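Local coordinates for ferric-siderophore receptor protein (Streptomyces coelicolor, PDB 2X4L), which probably binds ferric siderophores outside the cell as the receptor component of an iron-uptake system, at residues A56-Y61 / E161-L166; A295-P300 / T308-N313. All coordinates share one frame; numbering follows the deposited sequence.

Contact 1: A56-Y61 / E161-L166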
loop_
_atom_site.group_PDB
_atom_site.type_symbol
_atom_site.label_atom_id
_atom_site.label_comp_id
_atom_site.label_asym_id
_atom_site.label_seq_id
_atom_site.Cartn_x
_atom_site.Cartn_y
_atom_site.Cartn_z
ATOM N N ALA A 56 -4.858 0.678 9.765
ATOM C CA ALA A 56 -3.887 1.764 9.972
ATOM C C ALA A 56 -4.494 3.065 9.419
ATOM O O ALA A 56 -4.378 4.179 10.040
ATOM C CB ALA A 56 -2.563 1.404 9.308
ATOM N N ALA A 57 -5.141 2.949 8.244
ATOM C CA ALA A 57 -5.779 4.174 7.638
ATOM C C ALA A 57 -6.923 4.691 8.502
ATOM O O ALA A 57 -6.976 5.911 8.806
ATOM C CB ALA A 57 -6.310 3.851 6.243
ATOM N N LEU A 58 -7.786 3.774 8.912
ATOM C CA LEU A 58 -8.935 4.191 9.730
ATOM C C LEU A 58 -8.450 4.817 11.040
ATOM O O LEU A 58 -9.065 5.822 11.482
ATOM C CB LEU A 58 -9.805 2.977 10.091
ATOM C CG LEU A 58 -10.526 2.478 8.860
ATOM C CD1 LEU A 58 -11.283 1.173 9.098
ATOM C CD2 LEU A 58 -11.538 3.503 8.352
ATOM N N PHE A 59 -7.365 4.303 11.644
ATOM C CA PHE A 59 -6.805 4.885 12.866
ATOM C C PHE A 59 -6.486 6.389 12.678
ATOM O O PHE A 59 -6.722 7.210 13.630
ATOM C CB PHE A 59 -5.529 4.138 13.236
ATOM C CG PHE A 59 -4.915 4.630 14.525
ATOM C CD1 PHE A 59 -5.343 4.112 15.760
ATOM C CD2 PHE A 59 -3.950 5.627 14.507
ATOM C CE1 PHE A 59 -4.807 4.598 16.919
ATOM C CE2 PHE A 59 -3.398 6.145 15.722
ATOM C CZ PHE A 59 -3.846 5.583 16.931
ATOM N N ASP A 60 -5.919 6.759 11.522
ATOM C CA ASP A 60 -5.570 8.172 11.318
ATOM C C ASP A 60 -6.796 9.109 11.202
ATOM O O ASP A 60 -6.658 10.358 11.246
ATOM C CB ASP A 60 -4.749 8.257 10.025
ATOM C CG ASP A 60 -3.355 7.807 10.216
ATOM O OD1 ASP A 60 -2.896 7.509 11.327
ATOM O OD2 ASP A 60 -2.629 7.730 9.203
ATOM N N TYR A 61 -7.965 8.498 10.987
ATOM C CA TYR A 61 -9.242 9.248 11.045
ATOM C C TYR A 61 -9.980 9.006 12.335
ATOM O O TYR A 61 -11.133 9.335 12.394
ATOM C CB TYR A 61 -10.084 8.761 9.886
ATOM C CG TYR A 61 -9.428 9.086 8.565
ATOM C CD1 TYR A 61 -9.005 10.400 8.284
ATOM C CD2 TYR A 61 -9.193 8.102 7.576
ATOM C CE1 TYR A 61 -8.388 10.739 7.067
ATOM C CE2 TYR A 61 -8.579 8.475 6.333
ATOM C CZ TYR A 61 -8.193 9.816 6.103
ATOM O OH TYR A 61 -7.543 10.106 4.906
ATOM N N GLU A 161 -14.329 8.619 2.673
ATOM C CA GLU A 161 -15.794 8.508 2.782
ATOM C C GLU A 161 -16.174 7.399 3.781
ATOM O O GLU A 161 -17.148 7.583 4.557
ATOM C CB GLU A 161 -16.403 8.224 1.387
ATOM C CG GLU A 161 -16.162 9.415 0.467
ATOM C CD GLU A 161 -16.326 9.158 -1.052
ATOM O OE1 GLU A 161 -16.672 8.026 -1.467
ATOM O OE2 GLU A 161 -16.178 10.172 -1.842
ATOM N N LEU A 162 -15.480 6.247 3.712
ATOM C CA LEU A 162 -15.805 5.150 4.610
ATOM C C LEU A 162 -15.538 5.559 6.046
ATOM O O LEU A 162 -16.406 5.391 6.920
ATOM C CB LEU A 162 -14.910 3.960 4.212
ATOM C CG LEU A 162 -14.996 2.722 5.143
ATOM C CD1 LEU A 162 -16.446 2.237 5.213
ATOM C CD2 LEU A 162 -14.129 1.610 4.589
ATOM N N ALA A 163 -14.393 6.174 6.310
ATOM C CA ALA A 163 -14.110 6.576 7.667
ATOM C C ALA A 163 -15.143 7.567 8.263
ATOM O O ALA A 163 -15.596 7.391 9.396
ATOM C CB ALA A 163 -12.693 7.178 7.695
ATOM N N GLU A 164 -15.549 8.559 7.476
ATOM C CA GLU A 164 -16.612 9.510 7.893
ATOM C C GLU A 164 -17.924 8.783 8.193
ATOM O O GLU A 164 -18.580 9.064 9.234
ATOM C CB GLU A 164 -16.777 10.714 6.940
ATOM C CG GLU A 164 -17.631 11.849 7.630
ATOM C CD GLU A 164 -17.932 13.058 6.711
ATOM O OE1 GLU A 164 -17.101 13.290 5.850
ATOM O OE2 GLU A 164 -19.009 13.751 6.793
ATOM N N SER A 165 -18.272 7.783 7.377
ATOM C CA SER A 165 -19.534 7.033 7.627
ATOM C C SER A 165 -19.465 6.274 8.945
ATOM O O SER A 165 -20.464 6.058 9.610
ATOM C CB SER A 165 -19.742 6.039 6.504
ATOM O OG SER A 165 -18.990 4.828 6.603
ATOM N N LEU A 166 -18.264 5.864 9.318
ATOM C CA LEU A 166 -18.053 5.139 10.566
ATOM C C LEU A 166 -17.879 6.037 11.828
ATOM O O LEU A 166 -17.673 5.508 12.957
ATOM C CB LEU A 166 -16.816 4.183 10.410
ATOM C CG LEU A 166 -17.023 3.120 9.341
ATOM C CD1 LEU A 166 -15.684 2.443 9.105
ATOM C CD2 LEU A 166 -18.014 2.108 9.835
#

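Contact 2: A295-P300 / T308-N313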
loop_
_atom_site.group_PDB
_atom_site.type_symbol
_atom_site.label_atom_id
_atom_site.label_comp_id
_atom_site.label_asym_id
_atom_site.label_seq_id
_atom_site.Cartn_x
_atom_site.Cartn_y
_atom_site.Cartn_z
ATOM N N ALA A 295 12.413 3.872 -0.041
ATOM C CA ALA A 295 11.298 2.917 0.010
ATOM C C ALA A 295 10.207 3.245 -0.988
ATOM O O ALA A 295 10.000 4.412 -1.357
ATOM C CB ALA A 295 10.718 2.927 1.432
ATOM N N ARG A 296 9.527 2.186 -1.414
ATOM C CA ARG A 296 8.259 2.261 -2.037
ATOM C C ARG A 296 7.265 1.506 -1.126
ATOM O O ARG A 296 7.654 0.433 -0.634
ATOM C CB ARG A 296 8.249 1.504 -3.381
ATOM C CG ARG A 296 6.830 1.531 -4.043
ATOM C CD ARG A 296 6.732 0.652 -5.322
ATOM N NE ARG A 296 5.339 0.640 -5.705
ATOM C CZ ARG A 296 4.784 -0.349 -6.404
ATOM N NH1 ARG A 296 5.512 -1.440 -6.790
ATOM N NH2 ARG A 296 3.442 -0.310 -6.588
ATOM N N SER A 297 6.018 2.003 -1.008
ATOM C CA SER A 297 4.971 1.229 -0.324
ATOM C C SER A 297 3.974 0.724 -1.367
ATOM O O SER A 297 3.053 1.467 -1.760
ATOM C CB SER A 297 4.276 2.143 0.694
ATOM O OG SER A 297 5.162 2.484 1.724
ATOM N N PRO A 298 4.144 -0.524 -1.879
ATOM C CA PRO A 298 3.205 -0.972 -2.917
ATOM C C PRO A 298 1.796 -1.172 -2.358
ATOM O O PRO A 298 0.877 -1.286 -3.117
ATOM C CB PRO A 298 3.789 -2.327 -3.413
ATOM C CG PRO A 298 5.246 -2.223 -2.948
ATOM C CD PRO A 298 5.174 -1.526 -1.580
ATOM N N GLU A 299 1.668 -1.212 -1.025
ATOM C CA GLU A 299 0.318 -1.192 -0.367
ATOM C C GLU A 299 0.249 0.087 0.467
ATOM O O GLU A 299 0.427 0.049 1.706
ATOM C CB GLU A 299 0.145 -2.379 0.550
ATOM C CG GLU A 299 0.112 -3.691 -0.291
ATOM C CD GLU A 299 -0.271 -4.882 0.543
ATOM O OE1 GLU A 299 -1.259 -4.817 1.303
ATOM O OE2 GLU A 299 0.468 -5.910 0.477
ATOM N N PRO A 300 0.035 1.247 -0.138
ATOM C CA PRO A 300 -0.131 2.471 0.668
ATOM C C PRO A 300 -1.210 2.235 1.704
ATOM O O PRO A 300 -2.217 1.520 1.472
ATOM C CB PRO A 300 -0.627 3.519 -0.363
ATOM C CG PRO A 300 0.030 3.014 -1.662
ATOM C CD PRO A 300 -0.123 1.504 -1.604
ATOM N N THR A 308 1.131 11.104 2.246
ATOM C CA THR A 308 1.948 12.325 2.123
ATOM C C THR A 308 3.420 11.993 2.078
ATOM O O THR A 308 4.179 12.465 1.191
ATOM C CB THR A 308 1.606 13.378 3.170
ATOM O OG1 THR A 308 0.247 13.743 2.980
ATOM C CG2 THR A 308 2.452 14.697 3.065
ATOM N N PRO A 309 3.945 11.078 2.971
ATOM C CA PRO A 309 5.379 10.799 2.909
ATOM C C PRO A 309 5.782 10.090 1.622
ATOM O O PRO A 309 6.920 10.146 1.177
ATOM C CB PRO A 309 5.639 9.954 4.184
ATOM C CG PRO A 309 4.575 10.306 5.083
ATOM C CD PRO A 309 3.347 10.645 4.257
ATOM N N LEU A 310 4.853 9.348 1.022
ATOM C CA LEU A 310 5.219 8.644 -0.184
ATOM C C LEU A 310 5.553 9.696 -1.281
ATOM O O LEU A 310 6.532 9.510 -2.042
ATOM C CB LEU A 310 4.078 7.749 -0.692
ATOM C CG LEU A 310 3.482 6.749 0.283
ATOM C CD1 LEU A 310 2.395 5.934 -0.381
ATOM C CD2 LEU A 310 4.626 5.852 0.897
ATOM N N LEU A 311 4.731 10.772 -1.326
ATOM C CA LEU A 311 5.021 11.861 -2.270
ATOM C C LEU A 311 6.276 12.659 -1.911
ATOM O O LEU A 311 7.153 12.856 -2.756
ATOM C CB LEU A 311 3.787 12.800 -2.372
ATOM C CG LEU A 311 2.537 12.157 -2.883
ATOM C CD1 LEU A 311 1.389 13.039 -2.500
ATOM C CD2 LEU A 311 2.642 11.994 -4.373
ATOM N N ASP A 312 6.381 13.049 -0.617
ATOM C CA ASP A 312 7.595 13.803 -0.183
ATOM C C ASP A 312 8.839 12.968 -0.415
ATOM O O ASP A 312 9.865 13.549 -0.800
ATOM C CB ASP A 312 7.478 14.193 1.325
ATOM C CG ASP A 312 6.651 15.402 1.547
ATOM O OD1 ASP A 312 6.613 16.349 0.693
ATOM O OD2 ASP A 312 6.015 15.480 2.647
ATOM N N ASN A 313 8.803 11.667 -0.076
ATOM C CA ASN A 313 10.082 10.924 -0.140
ATOM C C ASN A 313 10.556 10.824 -1.590
ATOM O O ASN A 313 11.760 10.938 -1.892
ATOM C CB ASN A 313 9.933 9.498 0.399
ATOM C CG ASN A 313 9.773 9.467 1.870
ATOM O OD1 ASN A 313 10.021 10.460 2.592
ATOM N ND2 ASN A 313 9.286 8.295 2.317
HETATM O O HOH W 1 8.424 6.119 0.272
#

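Contact 1: A56-Y61 / E161-L166
L58 and Y61, one helical turn apart at the end of helix 52-60, converge on the methyl group of A163 in helix 153-165. The backbones come nearest at the same place, with the CA atoms of L58 and A163 6.1 Å apart, which the small alanine makes possible. Its CB meets L58 through CD2 at 3.9 Å and lies 3.6 Å from Y61 CD2. Toward the tyrosine the methyl group stands obliquely to the ring, near its root, since Y61 CB is also within 3.8 Å. With CG beside the backbone N (chi1 -63°), the Y61 ring meets the alanine at its base and then leads away, carrying the hydroxyl to a hydrogen bond with the backbone N of Y304. L58 starts from a bond that does not aim at the other helix; its CD1 continues the chain (chi2 173°), turning the other methyl, L58 CD2, across to A163 and within 4.3 Å of L166 CD1. No hydrogen bond spans the two segments, and the four touching residues are all buried. I115 of strand 113-118 packs against both L58 and L166, while M170 touches Y61 and A163. On the second helix, S165 OG donates to L162 O at 2.7 Å, in the carbonyl plane on a lone pair, and L166 N uses the same oxygen, so the last turn is tied down twice. Apolar helix-helix packing against a parallel sheet belongs to the alpha/beta lobe of a periplasmic-binding-protein fold, here where helix 153-165 meets helix 52-60.

Contact 2: A295-P300 / T308-N313
L310, which contributes the most buried surface, reaches from helix 304-320 toward the chain leaving strand 293-296 and divides its two methyl groups between S297 and P300. Its CG lies beside the backbone N (chi1 -54°), which puts the branch point on the loop side, and the anti second torsion carries CD1 on to P300 while CD2 turns to S297. CD2 of L310 is 3.5 Å from S297 OG and 3.7 Å from S297 CB. CD1 lies instead against the proline ring, 3.9 Å from P300 CB and nearly as close to CG, and the two side chains cross at about a right angle. The leucine fork therefore bridges two residues on either side of the P298-E299 turn, whose own side chains start away from the helix. The CB of S297 points toward the helix, but its hydroxyl finds only a methyl group there; its hydrogen-bonding partner is the D267 carboxylate. P300 also touches D221 and L152. Cutting L310 back to an alanine is likely to open a gap between helix and loop, taking from the P300 ring and the S297 side chain the methyl groups that pack on them. Beyond the leucine, N313 lies one turn farther along the helix and joins the strand end through a water. That water donates to A295 O at 2.8 Å and accepts from N313 ND2 at 3.1 Å. Direct contact is thus made by the leucine methyls, against a proline ring and a serine hydroxyl already engaged by D267. This is consistent with the loop meeting the helix through van der Waals packing and one water, while polar bonds of S297, and of E299 to R268 and W126, help to place it.

Contact 1 closes before contact 2 opens along the chain, and their centres lie 19 Å apart, with nearest atoms separated by about 7 Å and no touch. They share no helix or strand. The 56-61 and 161-166 pair packs beside the parallel five-stranded sheet, whereas 295-300 leaves the last strand of the mixed sheet and meets helix 304-320. The start of that helix links the two regions, since D60 forms a salt bridge with K306. Contact 1 thus belongs to the lobe of the five-stranded sheet and contact 2 to the end of the mixed sheet of the other, where the chain turns into helix 304-320, an arrangement consistent with a two-lobed solute-binding protein.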